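PDB 3S9F: tryparedoxin from Leishmania major, which probably acts as a thioredoxin-like disulfide oxidoreductase, passing reducing equivalents to a peroxidase partner in the parasite's hydroperoxide detoxification pathway. Local coordinates for residues A[53-58]-A[131-136]; A[49-54]-A[84-89]. All coordinates share one frame; numbering follows the deposited sequence.

Overall arrangement
Both contacts lie within the central mixed sheet of the thioredoxin fold and use strand 50-56, which runs between 131-136 on one side and 83-89 on the other. Interaction 2 pairs it in parallel with 84-89, the strand reached after helix 61-77; interaction 1 pairs it antiparallel with 131-136, much later in the chain. Their centres are about 6 Å apart, and F53 and Y54 belong to both; the backbone of F53 bonds to 131-136, that of Y54 to 84-89. Flanked on both sides in the sheet, strand 50-56 leads to the segment carrying C60 and C63, seen as a disulfide, at the start of helix 61-77.

Interaction 1 (A[53-58]-A[131-136])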
# COMPACT_ATOMS: atom_id res chain seq x y z
N PHE A 53 -3.83 -13.64 4.88
CA PHE A 53 -3.85 -13.51 3.41
C PHE A 53 -4.13 -14.89 2.83
O PHE A 53 -3.46 -15.87 3.19
CB PHE A 53 -2.51 -13.00 2.88
CG PHE A 53 -2.25 -11.56 3.21
CD1 PHE A 53 -3.06 -10.56 2.69
CD2 PHE A 53 -1.18 -11.22 4.04
CE1 PHE A 53 -2.81 -9.23 2.97
CE2 PHE A 53 -0.93 -9.88 4.34
CZ PHE A 53 -1.75 -8.89 3.81
N TYR A 54 -5.12 -14.99 1.94
CA TYR A 54 -5.46 -16.28 1.35
C TYR A 54 -5.06 -16.21 -0.11
O TYR A 54 -5.62 -15.41 -0.87
CB TYR A 54 -6.97 -16.52 1.45
CG TYR A 54 -7.45 -17.82 0.85
CD1 TYR A 54 -8.62 -17.86 0.09
CD2 TYR A 54 -6.75 -19.02 1.08
CE1 TYR A 54 -9.07 -19.10 -0.48
CE2 TYR A 54 -7.18 -20.23 0.52
CZ TYR A 54 -8.35 -20.25 -0.24
OH TYR A 54 -8.76 -21.45 -0.77
N PHE A 55 -4.07 -17.01 -0.49
CA PHE A 55 -3.56 -17.06 -1.87
C PHE A 55 -4.26 -18.19 -2.57
O PHE A 55 -4.14 -19.34 -2.16
CB PHE A 55 -2.03 -17.28 -1.85
CG PHE A 55 -1.26 -16.17 -1.13
CD1 PHE A 55 -1.12 -16.17 0.27
CD2 PHE A 55 -0.73 -15.12 -1.85
CE1 PHE A 55 -0.44 -15.14 0.93
CE2 PHE A 55 -0.03 -14.08 -1.22
CZ PHE A 55 0.12 -14.09 0.20
N SER A 56 -5.03 -17.87 -3.62
CA SER A 56 -5.83 -18.89 -4.27
C SER A 56 -6.19 -18.37 -5.66
O SER A 56 -5.91 -17.22 -5.98
CB SER A 56 -7.11 -19.13 -3.46
OG SER A 56 -7.78 -20.26 -3.96
N ALA A 57 -6.79 -19.22 -6.47
CA ALA A 57 -7.22 -18.82 -7.82
C ALA A 57 -8.38 -19.69 -8.26
O ALA A 57 -8.48 -20.88 -7.88
CB ALA A 57 -6.07 -18.95 -8.82
N SER A 58 -9.25 -19.10 -9.08
CA SER A 58 -10.43 -19.78 -9.59
C SER A 58 -10.07 -21.03 -10.41
O SER A 58 -10.88 -21.95 -10.51
CB SER A 58 -11.23 -18.81 -10.48
OG SER A 58 -10.52 -18.59 -11.69
N THR A 131 -2.81 -21.33 -0.23
CA THR A 131 -1.94 -21.08 0.93
C THR A 131 -2.60 -20.03 1.80
O THR A 131 -3.15 -19.04 1.28
CB THR A 131 -0.51 -20.63 0.50
OG1 THR A 131 0.17 -21.73 -0.12
CG2 THR A 131 0.32 -20.19 1.72
N LEU A 132 -2.54 -20.24 3.11
CA LEU A 132 -3.11 -19.29 4.05
C LEU A 132 -2.00 -18.87 5.05
O LEU A 132 -1.39 -19.72 5.71
CB LEU A 132 -4.31 -19.98 4.73
CG LEU A 132 -5.47 -19.30 5.45
CD1 LEU A 132 -6.19 -18.27 4.58
CD2 LEU A 132 -6.44 -20.43 5.90
N ILE A 133 -1.75 -17.56 5.10
CA ILE A 133 -0.70 -16.97 5.92
C ILE A 133 -1.41 -16.09 6.93
O ILE A 133 -2.11 -15.15 6.56
CB ILE A 133 0.27 -16.08 5.08
CG1 ILE A 133 0.93 -16.83 3.90
CG2 ILE A 133 1.38 -15.47 6.01
CD1 ILE A 133 1.88 -17.92 4.31
N GLY A 134 -1.22 -16.40 8.21
CA GLY A 134 -1.84 -15.66 9.31
C GLY A 134 -0.84 -14.74 10.00
O GLY A 134 0.33 -15.11 10.22
N LEU A 135 -1.30 -13.55 10.33
CA LEU A 135 -0.47 -12.58 11.00
C LEU A 135 -1.23 -11.74 12.01
O LEU A 135 -2.43 -11.59 11.92
CB LEU A 135 0.23 -11.68 10.00
CG LEU A 135 -0.63 -10.95 8.99
CD1 LEU A 135 -0.09 -9.61 8.65
CD2 LEU A 135 -0.79 -11.78 7.76
N ASN A 136 -0.49 -11.20 12.97
CA ASN A 136 -1.06 -10.26 13.94
C ASN A 136 -1.27 -8.93 13.22
O ASN A 136 -0.33 -8.37 12.66
CB ASN A 136 -0.08 -10.11 15.12
CG ASN A 136 -0.59 -9.17 16.19
OD1 ASN A 136 -0.76 -7.97 15.96
ND2 ASN A 136 -0.85 -9.70 17.38
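Y54 and L132 form the non-hydrogen-bonded pair between antiparallel strands 53-56 and 131-136, their side chains on the same face of the sheet. Y54 CB lies 3.7 Å from L132 CD1. The extended first torsion (chi1 179°) swings the ring so that Y54 CD2 meets L132 CD1 at 3.6 Å and also passes close to T131 O. S56 CB sits over one ring face near the rim, and at the tip the hydroxyl OH is hydrogen-bonded to T67 of helix 61-77. That helix also touches Y54 and L132 through L70.

F53 with I133 and F55 with T131 are hydrogen-bonded pairs. F55 N reaches T131 O at 2.8 Å in a nearly straight bond (165°), while the return bond from T131 N to F55 O is 3.1 Å. T131 O also lies in the plane of the F55 ring, at its edge, beside CD1. On this second face F55 CE1 packs on I133 CG1 at 3.7 Å, and F53 CD2 meets L135 CD2 at 3.8 Å. L120 of helix 114-123 covers F53 and F55, and L28 of the second subunit adds to the packing on F53. The pairing, with helices packed on both faces, is the antiparallel seam at which the beta-alpha-beta unit meets strand 131-136 and its neighbour 142-144 in the core sheet of the thioredoxin fold.

Interaction 2 (A[49-54]-A[84-89]); sequences KTVFFY and EIILAS
In I86, CG1 lies anti to the carbonyl carbon (chi1 -59°) and the chain then extends (chi2 169°), carrying CD1 back along the strand to V51 CG1 at 3.6 Å and also beside F53 CE1. These strands, 50-54 and 84-89, are the parallel pair of a beta-alpha-beta unit whose connecting helix is 61-77. Five backbone bonds join them, from E84 N to T50 O at one end to A88 N to Y54 O, 2.8 Å, at the other.

On the opposite face from I86, I85 CG2 packs against Y54 CB at 3.8 Å, and its CG1 rests near F52 CB. L87 CD1 comes within 3.5 Å of Y54 O. The F52 ring turns its edge to E84 O, which lies in the ring plane and accepts the bond from F52 N.

E84 bends its carboxylate forward along its own strand (chi2 54°): OE2 takes the N-H of I85 on its anti side and is also hydrogen-bonded to Y74 OH of helix 61-77, gripping the group twice. K49 NZ stays beyond salt-bridge range of OE1, but one water spans the gap, accepting from K49 NZ at 3.0 Å and donating to E84 OE1 at 2.9 Å.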
# COMPACT_ATOMS: atom_id res chain seq x y z
N LYS A 49 -7.04 -7.84 15.38
CA LYS A 49 -7.44 -9.17 14.90
C LYS A 49 -6.23 -10.00 14.44
O LYS A 49 -5.12 -9.48 14.26
CB LYS A 49 -8.44 -9.02 13.74
CG LYS A 49 -9.74 -8.29 14.09
CD LYS A 49 -10.65 -8.10 12.88
CE LYS A 49 -12.06 -7.72 13.32
NZ LYS A 49 -12.97 -7.52 12.16
N THR A 50 -6.43 -11.30 14.23
CA THR A 50 -5.49 -12.06 13.42
C THR A 50 -6.00 -11.85 12.00
O THR A 50 -7.21 -11.89 11.78
CB THR A 50 -5.54 -13.58 13.74
OG1 THR A 50 -5.16 -13.77 15.11
CG2 THR A 50 -4.57 -14.35 12.88
N VAL A 51 -5.10 -11.56 11.06
CA VAL A 51 -5.51 -11.34 9.67
C VAL A 51 -4.82 -12.40 8.82
O VAL A 51 -3.64 -12.66 9.02
CB VAL A 51 -5.18 -9.88 9.17
CG1 VAL A 51 -5.36 -9.78 7.64
CG2 VAL A 51 -6.06 -8.82 9.84
N PHE A 52 -5.54 -12.99 7.87
CA PHE A 52 -4.95 -13.98 6.99
C PHE A 52 -4.93 -13.44 5.58
O PHE A 52 -5.91 -12.83 5.14
CB PHE A 52 -5.81 -15.25 6.97
CG PHE A 52 -5.77 -16.01 8.25
CD1 PHE A 52 -6.70 -15.75 9.26
CD2 PHE A 52 -4.82 -16.99 8.44
CE1 PHE A 52 -6.66 -16.46 10.47
CE2 PHE A 52 -4.77 -17.72 9.64
CZ PHE A 52 -5.69 -17.44 10.65
N PHE A 53 -3.83 -13.64 4.88
CA PHE A 53 -3.85 -13.51 3.41
C PHE A 53 -4.13 -14.89 2.83
O PHE A 53 -3.46 -15.87 3.19
CB PHE A 53 -2.51 -13.00 2.88
CG PHE A 53 -2.25 -11.56 3.21
CD1 PHE A 53 -3.06 -10.56 2.69
CD2 PHE A 53 -1.18 -11.22 4.04
CE1 PHE A 53 -2.81 -9.23 2.97
CE2 PHE A 53 -0.93 -9.88 4.34
CZ PHE A 53 -1.75 -8.89 3.81
N TYR A 54 -5.12 -14.99 1.94
CA TYR A 54 -5.46 -16.28 1.35
C TYR A 54 -5.06 -16.21 -0.11
O TYR A 54 -5.62 -15.41 -0.87
CB TYR A 54 -6.97 -16.52 1.45
CG TYR A 54 -7.45 -17.82 0.85
CD1 TYR A 54 -8.62 -17.86 0.09
CD2 TYR A 54 -6.75 -19.02 1.08
CE1 TYR A 54 -9.07 -19.10 -0.48
CE2 TYR A 54 -7.18 -20.23 0.52
CZ TYR A 54 -8.35 -20.25 -0.24
OH TYR A 54 -8.76 -21.45 -0.77
N GLU A 84 -9.84 -11.87 10.38
CA GLU A 84 -10.31 -11.45 9.07
C GLU A 84 -9.52 -12.18 8.00
O GLU A 84 -8.41 -12.64 8.25
CB GLU A 84 -10.21 -9.91 8.92
CG GLU A 84 -10.82 -9.35 7.63
CD GLU A 84 -12.27 -9.76 7.44
OE1 GLU A 84 -13.17 -9.01 7.90
OE2 GLU A 84 -12.52 -10.84 6.86
N ILE A 85 -10.10 -12.31 6.81
CA ILE A 85 -9.36 -12.91 5.70
C ILE A 85 -9.33 -11.94 4.55
O ILE A 85 -10.35 -11.27 4.25
CB ILE A 85 -9.92 -14.28 5.27
CG1 ILE A 85 -9.81 -15.29 6.44
CG2 ILE A 85 -9.13 -14.85 4.07
CD1 ILE A 85 -10.41 -16.66 6.13
N ILE A 86 -8.17 -11.85 3.91
CA ILE A 86 -8.02 -11.01 2.72
C ILE A 86 -7.57 -11.87 1.56
O ILE A 86 -6.48 -12.45 1.61
CB ILE A 86 -6.97 -9.88 2.94
CG1 ILE A 86 -7.37 -8.99 4.12
CG2 ILE A 86 -6.80 -9.06 1.62
CD1 ILE A 86 -6.27 -8.02 4.60
N LEU A 87 -8.38 -11.96 0.52
CA LEU A 87 -7.98 -12.66 -0.72
C LEU A 87 -6.80 -11.97 -1.40
O LEU A 87 -6.81 -10.76 -1.59
CB LEU A 87 -9.17 -12.76 -1.68
CG LEU A 87 -8.84 -13.41 -3.04
CD1 LEU A 87 -8.48 -14.91 -2.87
CD2 LEU A 87 -10.04 -13.23 -3.97
N ALA A 88 -5.76 -12.77 -1.72
CA ALA A 88 -4.62 -12.31 -2.52
C ALA A 88 -4.62 -13.22 -3.74
O ALA A 88 -3.98 -14.30 -3.75
CB ALA A 88 -3.33 -12.42 -1.71
N SER A 89 -5.35 -12.78 -4.75
CA SER A 89 -5.74 -13.65 -5.85
C SER A 89 -4.67 -13.87 -6.90
O SER A 89 -4.03 -12.91 -7.34
CB SER A 89 -6.97 -13.08 -6.56
OG SER A 89 -7.28 -13.91 -7.67
O HOH W 1 -12.28 -6.73 9.40